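PDB 2CSU: 457aa long hypothetical protein from Pyrococcus horikoshii, which is of unknown function but combines a Rossmann-type CoA-binding domain with two domains of the succinyl-CoA ligase superfamily. Local coordinates for residues A[260-263]-A[264-267]; A[379-382]-A[383-386]; A[18-22]-A[23-27]; A[82-86]-A[87-91]; A[94-97]-A[98-101]. All coordinates share one frame; numbering follows the deposited sequence.

Interaction 1: residues A[260-263]-A[264-267]; sequences IYEA and AFKQ
Y261 and F265, one helical turn apart, form the tightly packed side of this contact. The Y261 ring turns its edge toward the face of F265 in an offset edge-to-face pair, with centroids 5.9 Å apart and planes at 61°. The nearest atoms are Y261 CD2 and F265 CZ, 3.8 Å apart. Between the same two residues, F265 N donates to Y261 O at 3.0 Å, and this oxygen also lies over one face of the F265 ring. E262 reaches another part of that ring: a bend at chi2 brings OE2 to its edge, 4.0 Å from F265 CD2, with the carboxylate nearly perpendicular to the ring plane. The opposite charges of E262 and K266 do not meet, since E262 OE1 and K266 NZ are 6.3 Å apart. I260, K266 and Q267 make up the looser, solvent-exposed side; there K266 N to E262 O and Q267 N to A263 O continue the regular alpha-helical bonding. Within the flavodoxin-like domain, F265 packs on M220 of helix 216-229 and V272 of strand 271-273, while Y261 makes a cation-pi contact with K236 of strand 232-236.

Interaction 2: residues A[379-382]-A[383-386]; sequences PTFA and GMTL
P379 O accepts a 2.9 Å hydrogen bond from a water that also donates, weakly, to M384 O, so the two arms of this bend are bridged by solvent. At its tip, F381 to M384 form a type I' beta turn, with A382 and G383 both at positive phi. The closing bond from M384 N to F381 O is nearly straight, with an angle of 170° at the hydrogen, yet weak at 3.4 Å. Apolar contacts supplement it. M384, a selenomethionine, folds its side chain back across the turn: a chi1 of -40° sets CG beside the backbone N, 3.9 Å from A382 CB. The bend at chi3 then carries the methyl CE to P379 CG at 3.7 Å, the two side chains meeting at about a right angle. P379 CB in turn sits over one face of the F381 ring, toward its rim. R352 donates to A382 O and also touches the M384 side chain, and T380 packs on Y167 of the second subunit. Within the turn itself there is one weak backbone bond and one water bridge, so apolar packing of P379, F381, A382 and M384 probably contributes to the shape of this loop between strand 371-377 and helix 388-400, together with the bond from R352.

Interaction 3: residues A[18-22]-A[23-27]; sequences NDPKK and LGYEV
The main side-chain interaction is a CH-pi contact between P20 and Y25. P20 CA stands over one face of the Y25 ring, 3.6 Å from its centroid and 16° off the ring normal. The pyrrolidine ring extends the overlap, with P20 CB 4.1 Å from Y25 CE2. Y25 reaches this place because chi1 of 169° puts CG opposite the backbone N and swings the ring back over the preceding loop. The backbone is close here as well, D19 O lying 3.0 Å from Y25 CB.

Hydrogen bonds shape the loop itself. K22 N donates to D19 O at 3.1 Å, closing a type I beta turn from D19 to K22, and K21 N makes a weak bond to D19 OD1, an Asx turn laid over it. Y25 N then donates to K22 O at 2.9 Å, the donor standing 55° out of the carbonyl plane, as the chain enters helix 23-31.

The polar ends of E26 and N18 have partners outside the two segments: E26 forms a salt bridge with K29, and N18 is held by backbone atoms of Q50 and E48. Packing across the dimer comes from K21, which lies on G383 of the second subunit.

This loop joins the first strand of the Rossmann-type sheet, 10-14, to its first helix. Polarised C-H groups next to a proline nitrogen are good partners for an aromatic face, so the contact is consistent with a proline turn fastened to the helix start largely through dispersion and weak electrostatics, with backbone bonds fixing the turn.

Interaction 4: residues A[82-86]-A[87-91]; sequences IQCGE and KGVKG
The flat peptide carbonyl of C84 receives two amides, V89 N clearly tilted from its plane and G88 N less so, whereas the neighbouring G85 carbonyl has G88 N standing above it, 70° out of plane. This is a Schellman motif closing helix 74-87. The V89 N to C84 O bond is nearly straight, 3.1 Å long with 170° at the hydrogen. G88 N shares itself between C84 O at 3.0 Å and G85 O at 3.2 Å, both more bent. Just before the exit, K87 N still makes the regular helical bond to Q83 O. G88 then leaves the helical backbone angles with a phi of 95°, and the chain goes on to strand 91-94. Polar side chains look away to other partners: E86 forms a salt bridge with K59, K87 NZ donates to I61 O, and Q83 bonds S57. On the inner side C84 and V89 both pack on A68 of strand 67-70, so the end of the helix is seated against the parallel sheet of the CoA-binding domain. The apolar link across the motif accompanies the capping bonds: with V89 CG1 opposite the backbone N, the other methyl, CG2, lies 3.9 Å from C84 CB.

Interaction 5: residues A[94-97]-A[98-101]; sequences IITA and GFGE
A97 CB rests 3.4 Å from E101 OE2, where the glutamate folds back over the loop. The same oxygen accepts from G98 N at 2.7 Å with an almost straight geometry of 172°; the amide approaches on the syn side, 30° out of the carboxylate plane. F99 N adds weak bonds to both carboxylate oxygens. A chi1 of 73° sets E101 CG between the backbone N and the carbonyl carbon, and the bend at chi2 then turns the carboxylate back toward these amides. The other first-shell contact belongs to F99, whose ring presents its edge to T96 O, with CD2 at 3.7 Å and the oxygen in the ring plane. G98, at positive phi, lies between the T96-F99 contact and the amides held by E101.

Farther out, N184 ND2 donates to E101 OE1, so the carboxylate that gathers the loop amides is itself held from the next domain. T96 OG1 bonds to V72 O, and G100 N donates to E110 OE1. The buried F99 ring packs among V77 of helix 74-87, L113 of helix 104-120 and P127.

Such a compact loop, leaving strand 91-94 at its C-terminal end and leading into helix 104-120, is the start of a beta-alpha-beta crossover to strand 123-125 in the Rossmann-type CoA-binding domain.

In the fold
From the N terminus, interaction 3 closes the turn between strand 10-14 and helix 23-31. Interaction 4 ends helix 74-87 ahead of strand 91-94, and interaction 5 shapes the loop that leaves this strand for helix 104-120. All three belong to the CoA-binding domain, and interactions 3 and 5 touch where L23 CD1 meets I95 CG2 at 4.1 Å. Interaction 1 lies on helix 258-267 of the next domain, and interaction 2 bends the loop between strand 371-377 and helix 388-400, its centre about 61 Å from that of interaction 4. None nest or cross. In the dimer, K21 of interaction 3 packs on G383 in the second subunit's copy of interaction 2.

Interaction 1: residues A[260-263]-A[264-267]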
loop_
_atom_site.group_PDB
_atom_site.type_symbol
_atom_site.label_atom_id
_atom_site.label_comp_id
_atom_site.label_asym_id
_atom_site.label_seq_id
_atom_site.Cartn_x
_atom_site.Cartn_y
_atom_site.Cartn_z
ATOM N N ILE A 260 -4.373 5.895 27.666
ATOM C CA ILE A 260 -5.179 5.030 28.486
ATOM C C ILE A 260 -6.147 4.171 27.625
ATOM O O ILE A 260 -6.524 3.063 27.983
ATOM C CB ILE A 260 -5.902 5.965 29.464
ATOM C CG1 ILE A 260 -6.702 5.152 30.488
ATOM C CG2 ILE A 260 -6.894 6.852 28.695
ATOM C CD1 ILE A 260 -5.799 4.450 31.503
ATOM N N TYR A 261 -6.553 4.753 26.481
ATOM C CA TYR A 261 -7.454 4.037 25.586
ATOM C C TYR A 261 -6.842 2.722 25.099
ATOM O O TYR A 261 -7.483 1.680 25.053
ATOM C CB TYR A 261 -7.753 4.944 24.391
ATOM C CG TYR A 261 -9.138 5.473 24.497
ATOM C CD1 TYR A 261 -9.375 6.667 25.173
ATOM C CD2 TYR A 261 -10.205 4.783 23.922
ATOM C CE1 TYR A 261 -10.663 7.171 25.265
ATOM C CE2 TYR A 261 -11.494 5.282 24.022
ATOM C CZ TYR A 261 -11.726 6.469 24.693
ATOM O OH TYR A 261 -13.007 6.978 24.787
ATOM N N GLU A 262 -5.563 2.806 24.686
ATOM C CA GLU A 262 -4.885 1.614 24.193
ATOM C C GLU A 262 -4.827 0.516 25.259
ATOM O O GLU A 262 -5.157 -0.638 25.019
ATOM C CB GLU A 262 -3.469 2.008 23.768
ATOM C CG GLU A 262 -3.457 3.200 22.810
ATOM C CD GLU A 262 -3.828 2.732 21.421
ATOM O OE1 GLU A 262 -2.968 2.198 20.733
ATOM O OE2 GLU A 262 -4.982 2.907 21.033
ATOM N N ALA A 263 -4.453 0.880 26.484
ATOM C CA ALA A 263 -4.399 -0.076 27.588
ATOM C C ALA A 263 -5.766 -0.695 27.861
ATOM O O ALA A 263 -5.870 -1.884 28.139
ATOM C CB ALA A 263 -3.867 0.609 28.844
ATOM N N ALA A 264 -6.815 0.114 27.790
ATOM C CA ALA A 264 -8.170 -0.384 28.007
ATOM C C ALA A 264 -8.540 -1.403 26.921
ATOM O O ALA A 264 -9.181 -2.418 27.206
ATOM C CB ALA A 264 -9.163 0.771 27.993
ATOM N N PHE A 265 -8.143 -1.127 25.677
ATOM C CA PHE A 265 -8.440 -2.049 24.583
ATOM C C PHE A 265 -7.762 -3.382 24.836
ATOM O O PHE A 265 -8.371 -4.437 24.684
ATOM C CB PHE A 265 -7.950 -1.504 23.236
ATOM C CG PHE A 265 -8.763 -0.358 22.698
ATOM C CD1 PHE A 265 -10.146 -0.351 22.814
ATOM C CD2 PHE A 265 -8.141 0.702 22.045
ATOM C CE1 PHE A 265 -10.898 0.694 22.288
ATOM C CE2 PHE A 265 -8.884 1.750 21.514
ATOM C CZ PHE A 265 -10.265 1.746 21.636
ATOM N N LYS A 266 -6.493 -3.321 25.228
ATOM C CA LYS A 266 -5.699 -4.514 25.496
ATOM C C LYS A 266 -6.333 -5.455 26.519
ATOM O O LYS A 266 -6.404 -6.659 26.296
ATOM C CB LYS A 266 -4.300 -4.119 25.989
ATOM C CG LYS A 266 -3.487 -3.223 25.044
ATOM C CD LYS A 266 -2.960 -3.957 23.811
ATOM C CE LYS A 266 -1.976 -3.065 23.039
ATOM N NZ LYS A 266 -1.288 -3.744 21.892
ATOM N N GLN A 267 -6.792 -4.906 27.641
ATOM C CA GLN A 267 -7.391 -5.714 28.706
ATOM C C GLN A 267 -8.702 -6.387 28.310
ATOM O O GLN A 267 -9.037 -7.458 28.816
ATOM C CB GLN A 267 -7.605 -4.851 29.959
ATOM C CG GLN A 267 -6.311 -4.323 30.584
ATOM C CD GLN A 267 -5.487 -5.411 31.277
ATOM O OE1 GLN A 267 -4.489 -5.890 30.741
ATOM N NE2 GLN A 267 -5.903 -5.793 32.479
#

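Interaction 2: residues A[379-382]-A[383-386]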
loop_
_atom_site.group_PDB
_atom_site.type_symbol
_atom_site.label_atom_id
_atom_site.label_comp_id
_atom_site.label_asym_id
_atom_site.label_seq_id
_atom_site.Cartn_x
_atom_site.Cartn_y
_atom_site.Cartn_z
ATOM N N PRO A 379 7.737 -14.964 -10.609
ATOM C CA PRO A 379 8.699 -14.983 -11.696
ATOM C C PRO A 379 8.003 -14.884 -13.049
ATOM O O PRO A 379 6.918 -15.410 -13.261
ATOM C CB PRO A 379 9.461 -16.300 -11.595
ATOM C CG PRO A 379 8.440 -17.284 -11.015
ATOM C CD PRO A 379 7.517 -16.322 -10.123
ATOM N N THR A 380 8.678 -14.175 -13.970
ATOM C CA THR A 380 8.159 -14.056 -15.326
ATOM C C THR A 380 9.100 -14.724 -16.333
ATOM O O THR A 380 9.106 -14.439 -17.525
ATOM C CB THR A 380 8.013 -12.566 -15.644
ATOM O OG1 THR A 380 9.296 -11.945 -15.541
ATOM C CG2 THR A 380 7.064 -11.904 -14.639
ATOM N N PHE A 381 9.950 -15.621 -15.789
ATOM C CA PHE A 381 10.909 -16.322 -16.634
ATOM C C PHE A 381 10.885 -17.840 -16.401
ATOM O O PHE A 381 10.173 -18.352 -15.548
ATOM C CB PHE A 381 12.305 -15.765 -16.337
ATOM C CG PHE A 381 12.622 -15.904 -14.872
ATOM C CD1 PHE A 381 13.178 -17.088 -14.402
ATOM C CD2 PHE A 381 12.430 -14.832 -14.014
ATOM C CE1 PHE A 381 13.550 -17.192 -13.070
ATOM C CE2 PHE A 381 12.808 -14.945 -12.678
ATOM C CZ PHE A 381 13.376 -16.120 -12.203
ATOM N N ALA A 382 11.709 -18.567 -17.150
ATOM C CA ALA A 382 11.802 -20.021 -17.031
ATOM C C ALA A 382 10.503 -20.707 -17.454
ATOM O O ALA A 382 10.283 -21.880 -17.155
ATOM C CB ALA A 382 12.165 -20.414 -15.598
ATOM N N GLY A 383 9.641 -19.968 -18.143
ATOM C CA GLY A 383 8.386 -20.537 -18.607
ATOM C C GLY A 383 7.398 -20.941 -17.524
ATOM O O GLY A 383 6.536 -21.794 -17.752
HETATM N N MSE A 384 7.518 -20.343 -16.343
HETATM C CA MSE A 384 6.590 -20.647 -15.261
HETATM C C MSE A 384 5.366 -19.759 -15.452
HETATM O O MSE A 384 5.447 -18.734 -16.121
HETATM C CB MSE A 384 7.238 -20.361 -13.899
HETATM C CG MSE A 384 8.689 -20.781 -13.817
HETATM SE SE MSE A 384 9.261 -21.172 -12.160
HETATM C CE MSE A 384 10.573 -20.082 -12.002
ATOM N N THR A 385 4.236 -20.153 -14.878
ATOM C CA THR A 385 3.023 -19.353 -14.994
ATOM C C THR A 385 2.943 -18.352 -13.846
ATOM O O THR A 385 3.750 -18.385 -12.920
ATOM C CB THR A 385 1.756 -20.218 -14.970
ATOM O OG1 THR A 385 1.536 -20.685 -13.634
ATOM C CG2 THR A 385 1.899 -21.414 -15.876
ATOM N N LEU A 386 1.953 -17.472 -13.903
ATOM C CA LEU A 386 1.795 -16.445 -12.890
ATOM C C LEU A 386 1.065 -16.937 -11.648
ATOM O O LEU A 386 1.016 -16.235 -10.634
ATOM C CB LEU A 386 1.037 -15.258 -13.489
ATOM C CG LEU A 386 1.641 -14.570 -14.715
ATOM C CD1 LEU A 386 0.608 -13.670 -15.359
ATOM C CD2 LEU A 386 2.859 -13.779 -14.308
HETATM O O HOH W 1 5.282 -15.391 -15.666
#

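Interaction 3: residues A[18-22]-A[23-27]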
loop_
_atom_site.group_PDB
_atom_site.type_symbol
_atom_site.label_atom_id
_atom_site.label_comp_id
_atom_site.label_asym_id
_atom_site.label_seq_id
_atom_site.Cartn_x
_atom_site.Cartn_y
_atom_site.Cartn_z
ATOM N N ASN A 18 -34.160 12.413 -8.168
ATOM C CA ASN A 18 -33.825 12.196 -9.578
ATOM C C ASN A 18 -32.647 13.113 -9.927
ATOM O O ASN A 18 -32.063 13.009 -11.008
ATOM C CB ASN A 18 -35.020 12.532 -10.483
ATOM C CG ASN A 18 -36.095 11.465 -10.455
ATOM O OD1 ASN A 18 -35.877 10.331 -10.893
ATOM N ND2 ASN A 18 -37.266 11.819 -9.943
ATOM N N ASP A 19 -32.316 14.009 -9.003
ATOM C CA ASP A 19 -31.214 14.951 -9.184
ATOM C C ASP A 19 -29.912 14.269 -8.749
ATOM O O ASP A 19 -29.726 13.960 -7.575
ATOM C CB ASP A 19 -31.464 16.217 -8.348
ATOM C CG ASP A 19 -30.437 17.325 -8.614
ATOM O OD1 ASP A 19 -29.604 17.193 -9.537
ATOM O OD2 ASP A 19 -30.474 18.347 -7.894
ATOM N N PRO A 20 -28.999 14.019 -9.701
ATOM C CA PRO A 20 -27.707 13.368 -9.444
ATOM C C PRO A 20 -26.793 14.083 -8.456
ATOM O O PRO A 20 -25.878 13.473 -7.903
ATOM C CB PRO A 20 -27.088 13.268 -10.837
ATOM C CG PRO A 20 -28.183 13.308 -11.858
ATOM C CD PRO A 20 -29.227 14.157 -11.152
ATOM N N LYS A 21 -27.041 15.370 -8.235
ATOM C CA LYS A 21 -26.233 16.163 -7.317
ATOM C C LYS A 21 -26.618 15.986 -5.846
ATOM O O LYS A 21 -25.900 16.453 -4.961
ATOM C CB LYS A 21 -26.317 17.653 -7.678
ATOM C CG LYS A 21 -25.492 18.071 -8.893
ATOM C CD LYS A 21 -25.587 19.586 -9.115
ATOM C CE LYS A 21 -24.554 20.099 -10.116
ATOM N NZ LYS A 21 -24.703 19.527 -11.489
ATOM N N LYS A 22 -27.742 15.318 -5.592
ATOM C CA LYS A 22 -28.212 15.094 -4.227
ATOM C C LYS A 22 -27.903 13.700 -3.697
ATOM O O LYS A 22 -27.962 12.708 -4.433
ATOM C CB LYS A 22 -29.716 15.376 -4.135
ATOM C CG LYS A 22 -30.004 16.862 -4.036
ATOM C CD LYS A 22 -31.467 17.184 -3.850
ATOM C CE LYS A 22 -31.633 18.681 -3.594
ATOM N NZ LYS A 22 -33.039 19.152 -3.766
ATOM N N LEU A 23 -27.569 13.637 -2.409
ATOM C CA LEU A 23 -27.212 12.379 -1.769
ATOM C C LEU A 23 -28.335 11.349 -1.871
ATOM O O LEU A 23 -28.080 10.152 -2.040
ATOM C CB LEU A 23 -26.845 12.631 -0.297
ATOM C CG LEU A 23 -25.715 13.630 -0.026
ATOM C CD1 LEU A 23 -25.494 13.786 1.478
ATOM C CD2 LEU A 23 -24.451 13.150 -0.685
ATOM N N GLY A 24 -29.576 11.816 -1.770
ATOM C CA GLY A 24 -30.715 10.922 -1.873
ATOM C C GLY A 24 -30.748 10.171 -3.195
ATOM O O GLY A 24 -31.299 9.079 -3.287
ATOM N N TYR A 25 -30.152 10.767 -4.220
ATOM C CA TYR A 25 -30.096 10.160 -5.552
ATOM C C TYR A 25 -29.202 8.922 -5.531
ATOM O O TYR A 25 -29.579 7.865 -6.031
ATOM C CB TYR A 25 -29.553 11.183 -6.563
ATOM C CG TYR A 25 -29.202 10.605 -7.918
ATOM C CD1 TYR A 25 -30.157 10.508 -8.934
ATOM C CD2 TYR A 25 -27.927 10.099 -8.164
ATOM C CE1 TYR A 25 -29.849 9.915 -10.153
ATOM C CE2 TYR A 25 -27.606 9.502 -9.367
ATOM C CZ TYR A 25 -28.570 9.409 -10.362
ATOM O OH TYR A 25 -28.247 8.792 -11.553
ATOM N N GLU A 26 -28.014 9.057 -4.942
ATOM C CA GLU A 26 -27.062 7.954 -4.858
ATOM C C GLU A 26 -27.552 6.818 -3.965
ATOM O O GLU A 26 -27.277 5.645 -4.220
ATOM C CB GLU A 26 -25.716 8.450 -4.316
ATOM C CG GLU A 26 -24.962 9.448 -5.179
ATOM C CD GLU A 26 -24.645 8.922 -6.570
ATOM O OE1 GLU A 26 -24.381 7.702 -6.711
ATOM O OE2 GLU A 26 -24.640 9.741 -7.520
ATOM N N VAL A 27 -28.259 7.165 -2.899
ATOM C CA VAL A 27 -28.747 6.152 -1.988
ATOM C C VAL A 27 -29.775 5.255 -2.682
ATOM O O VAL A 27 -29.700 4.022 -2.594
ATOM C CB VAL A 27 -29.392 6.793 -0.737
ATOM C CG1 VAL A 27 -30.010 5.724 0.124
ATOM C CG2 VAL A 27 -28.351 7.591 0.048
#

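Interaction 4: residues A[82-86]-A[87-91]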
loop_
_atom_site.group_PDB
_atom_site.type_symbol
_atom_site.label_atom_id
_atom_site.label_comp_id
_atom_site.label_asym_id
_atom_site.label_seq_id
_atom_site.Cartn_x
_atom_site.Cartn_y
_atom_site.Cartn_z
ATOM N N ILE A 82 -40.855 11.064 12.820
ATOM C CA ILE A 82 -42.148 10.781 13.443
ATOM C C ILE A 82 -43.014 9.959 12.486
ATOM O O ILE A 82 -43.688 9.012 12.902
ATOM C CB ILE A 82 -42.879 12.098 13.840
ATOM C CG1 ILE A 82 -42.071 12.811 14.937
ATOM C CG2 ILE A 82 -44.317 11.802 14.342
ATOM C CD1 ILE A 82 -42.676 14.113 15.440
ATOM N N GLN A 83 -43.003 10.313 11.202
ATOM C CA GLN A 83 -43.778 9.544 10.240
ATOM C C GLN A 83 -43.296 8.082 10.282
ATOM O O GLN A 83 -44.103 7.159 10.372
ATOM C CB GLN A 83 -43.619 10.133 8.836
ATOM C CG GLN A 83 -44.540 11.346 8.556
ATOM C CD GLN A 83 -44.299 11.967 7.187
ATOM O OE1 GLN A 83 -44.271 11.267 6.172
ATOM N NE2 GLN A 83 -44.128 13.281 7.152
ATOM N N CYS A 84 -41.981 7.868 10.241
ATOM C CA CYS A 84 -41.467 6.508 10.297
ATOM C C CYS A 84 -42.026 5.841 11.553
ATOM O O CYS A 84 -42.412 4.669 11.536
ATOM C CB CYS A 84 -39.941 6.507 10.339
ATOM S SG CYS A 84 -39.146 7.015 8.800
ATOM N N GLY A 85 -42.077 6.611 12.639
ATOM C CA GLY A 85 -42.595 6.087 13.887
ATOM C C GLY A 85 -44.013 5.551 13.781
ATOM O O GLY A 85 -44.297 4.430 14.214
ATOM N N GLU A 86 -44.911 6.347 13.209
ATOM C CA GLU A 86 -46.302 5.937 13.068
ATOM C C GLU A 86 -46.411 4.742 12.114
ATOM O O GLU A 86 -47.265 3.858 12.286
ATOM C CB GLU A 86 -47.126 7.109 12.545
ATOM C CG GLU A 86 -46.816 8.434 13.245
ATOM C CD GLU A 86 -47.585 9.618 12.660
ATOM O OE1 GLU A 86 -47.721 9.696 11.416
ATOM O OE2 GLU A 86 -48.048 10.480 13.444
ATOM N N LYS A 87 -45.523 4.713 11.124
ATOM C CA LYS A 87 -45.521 3.673 10.097
ATOM C C LYS A 87 -45.061 2.318 10.648
ATOM O O LYS A 87 -45.322 1.263 10.083
ATOM C CB LYS A 87 -44.599 4.112 8.963
ATOM C CG LYS A 87 -44.472 3.043 7.874
ATOM C CD LYS A 87 -45.829 2.643 7.290
ATOM C CE LYS A 87 -45.696 1.761 6.042
ATOM N NZ LYS A 87 -47.015 1.284 5.633
ATOM N N GLY A 88 -44.309 2.375 11.765
ATOM C CA GLY A 88 -43.886 1.134 12.412
ATOM C C GLY A 88 -42.486 0.701 11.970
ATOM O O GLY A 88 -42.129 -0.473 11.981
ATOM N N VAL A 89 -41.693 1.693 11.532
ATOM C CA VAL A 89 -40.330 1.388 11.115
ATOM C C VAL A 89 -39.459 0.984 12.307
ATOM O O VAL A 89 -39.530 1.551 13.389
ATOM C CB VAL A 89 -39.753 2.629 10.436
ATOM C CG1 VAL A 89 -38.265 2.424 10.158
ATOM C CG2 VAL A 89 -40.478 2.886 9.126
ATOM N N LYS A 90 -38.644 -0.064 12.091
ATOM C CA LYS A 90 -37.827 -0.563 13.192
ATOM C C LYS A 90 -36.524 0.226 13.345
ATOM O O LYS A 90 -36.148 0.658 14.428
ATOM C CB LYS A 90 -37.532 -2.046 12.943
ATOM C CG LYS A 90 -38.751 -2.931 13.226
ATOM C CD LYS A 90 -38.572 -4.362 12.710
ATOM C CE LYS A 90 -39.809 -5.237 12.954
ATOM N NZ LYS A 90 -40.488 -5.496 11.685
ATOM N N GLY A 91 -35.812 0.382 12.214
ATOM C CA GLY A 91 -34.532 1.081 12.263
ATOM C C GLY A 91 -34.467 2.237 11.261
ATOM O O GLY A 91 -35.056 2.210 10.188
#

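Interaction 5: residues A[94-97]-A[98-101]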
loop_
_atom_site.group_PDB
_atom_site.type_symbol
_atom_site.label_atom_id
_atom_site.label_comp_id
_atom_site.label_asym_id
_atom_site.label_seq_id
_atom_site.Cartn_x
_atom_site.Cartn_y
_atom_site.Cartn_z
ATOM N N ILE A 94 -30.054 7.968 9.469
ATOM C CA ILE A 94 -30.183 9.391 9.165
ATOM C C ILE A 94 -28.869 9.850 8.561
ATOM O O ILE A 94 -27.867 10.008 9.267
ATOM C CB ILE A 94 -30.472 10.237 10.445
ATOM C CG1 ILE A 94 -31.808 9.810 11.063
ATOM C CG2 ILE A 94 -30.523 11.735 10.094
ATOM C CD1 ILE A 94 -32.134 10.517 12.357
ATOM N N ILE A 95 -28.876 10.052 7.249
ATOM C CA ILE A 95 -27.686 10.479 6.538
ATOM C C ILE A 95 -27.453 11.958 6.767
ATOM O O ILE A 95 -26.325 12.406 6.933
ATOM C CB ILE A 95 -27.833 10.216 5.019
ATOM C CG1 ILE A 95 -27.746 8.718 4.744
ATOM C CG2 ILE A 95 -26.776 10.982 4.246
ATOM C CD1 ILE A 95 -26.418 8.098 5.126
ATOM N N THR A 96 -28.542 12.708 6.800
ATOM C CA THR A 96 -28.489 14.151 6.986
ATOM C C THR A 96 -27.659 14.669 8.162
ATOM O O THR A 96 -27.700 14.134 9.273
ATOM C CB THR A 96 -29.901 14.696 7.104
ATOM O OG1 THR A 96 -30.670 14.184 6.013
ATOM C CG2 THR A 96 -29.901 16.239 7.060
ATOM N N ALA A 97 -26.918 15.732 7.886
ATOM C CA ALA A 97 -26.097 16.428 8.866
ATOM C C ALA A 97 -26.784 17.700 9.365
ATOM O O ALA A 97 -27.899 18.031 8.993
ATOM C CB ALA A 97 -24.764 16.779 8.208
ATOM N N GLY A 98 -26.083 18.403 10.276
ATOM C CA GLY A 98 -26.629 19.646 10.806
ATOM C C GLY A 98 -27.104 19.478 12.250
ATOM O O GLY A 98 -27.888 20.261 12.778
ATOM N N PHE A 99 -26.628 18.389 12.884
ATOM C CA PHE A 99 -27.046 18.112 14.252
ATOM C C PHE A 99 -25.910 18.311 15.279
ATOM O O PHE A 99 -25.300 19.368 15.376
ATOM C CB PHE A 99 -27.616 16.690 14.307
ATOM C CG PHE A 99 -28.886 16.627 13.499
ATOM C CD1 PHE A 99 -30.080 17.080 14.049
ATOM C CD2 PHE A 99 -28.863 16.130 12.203
ATOM C CE1 PHE A 99 -31.247 17.041 13.298
ATOM C CE2 PHE A 99 -30.037 16.095 11.458
ATOM C CZ PHE A 99 -31.233 16.551 11.999
ATOM N N GLY A 100 -25.659 17.261 16.086
ATOM C CA GLY A 100 -24.783 17.429 17.252
ATOM C C GLY A 100 -23.335 17.770 16.885
ATOM O O GLY A 100 -22.499 18.037 17.739
ATOM N N GLU A 101 -22.965 17.829 15.615
ATOM C CA GLU A 101 -21.596 18.186 15.263
ATOM C C GLU A 101 -21.445 19.695 15.096
ATOM O O GLU A 101 -20.329 20.213 15.045
ATOM C CB GLU A 101 -21.179 17.513 13.957
ATOM C CG GLU A 101 -21.844 18.122 12.728
ATOM C CD GLU A 101 -23.206 17.539 12.420
ATOM O OE1 GLU A 101 -23.836 16.939 13.326
ATOM O OE2 GLU A 101 -23.659 17.689 11.263
#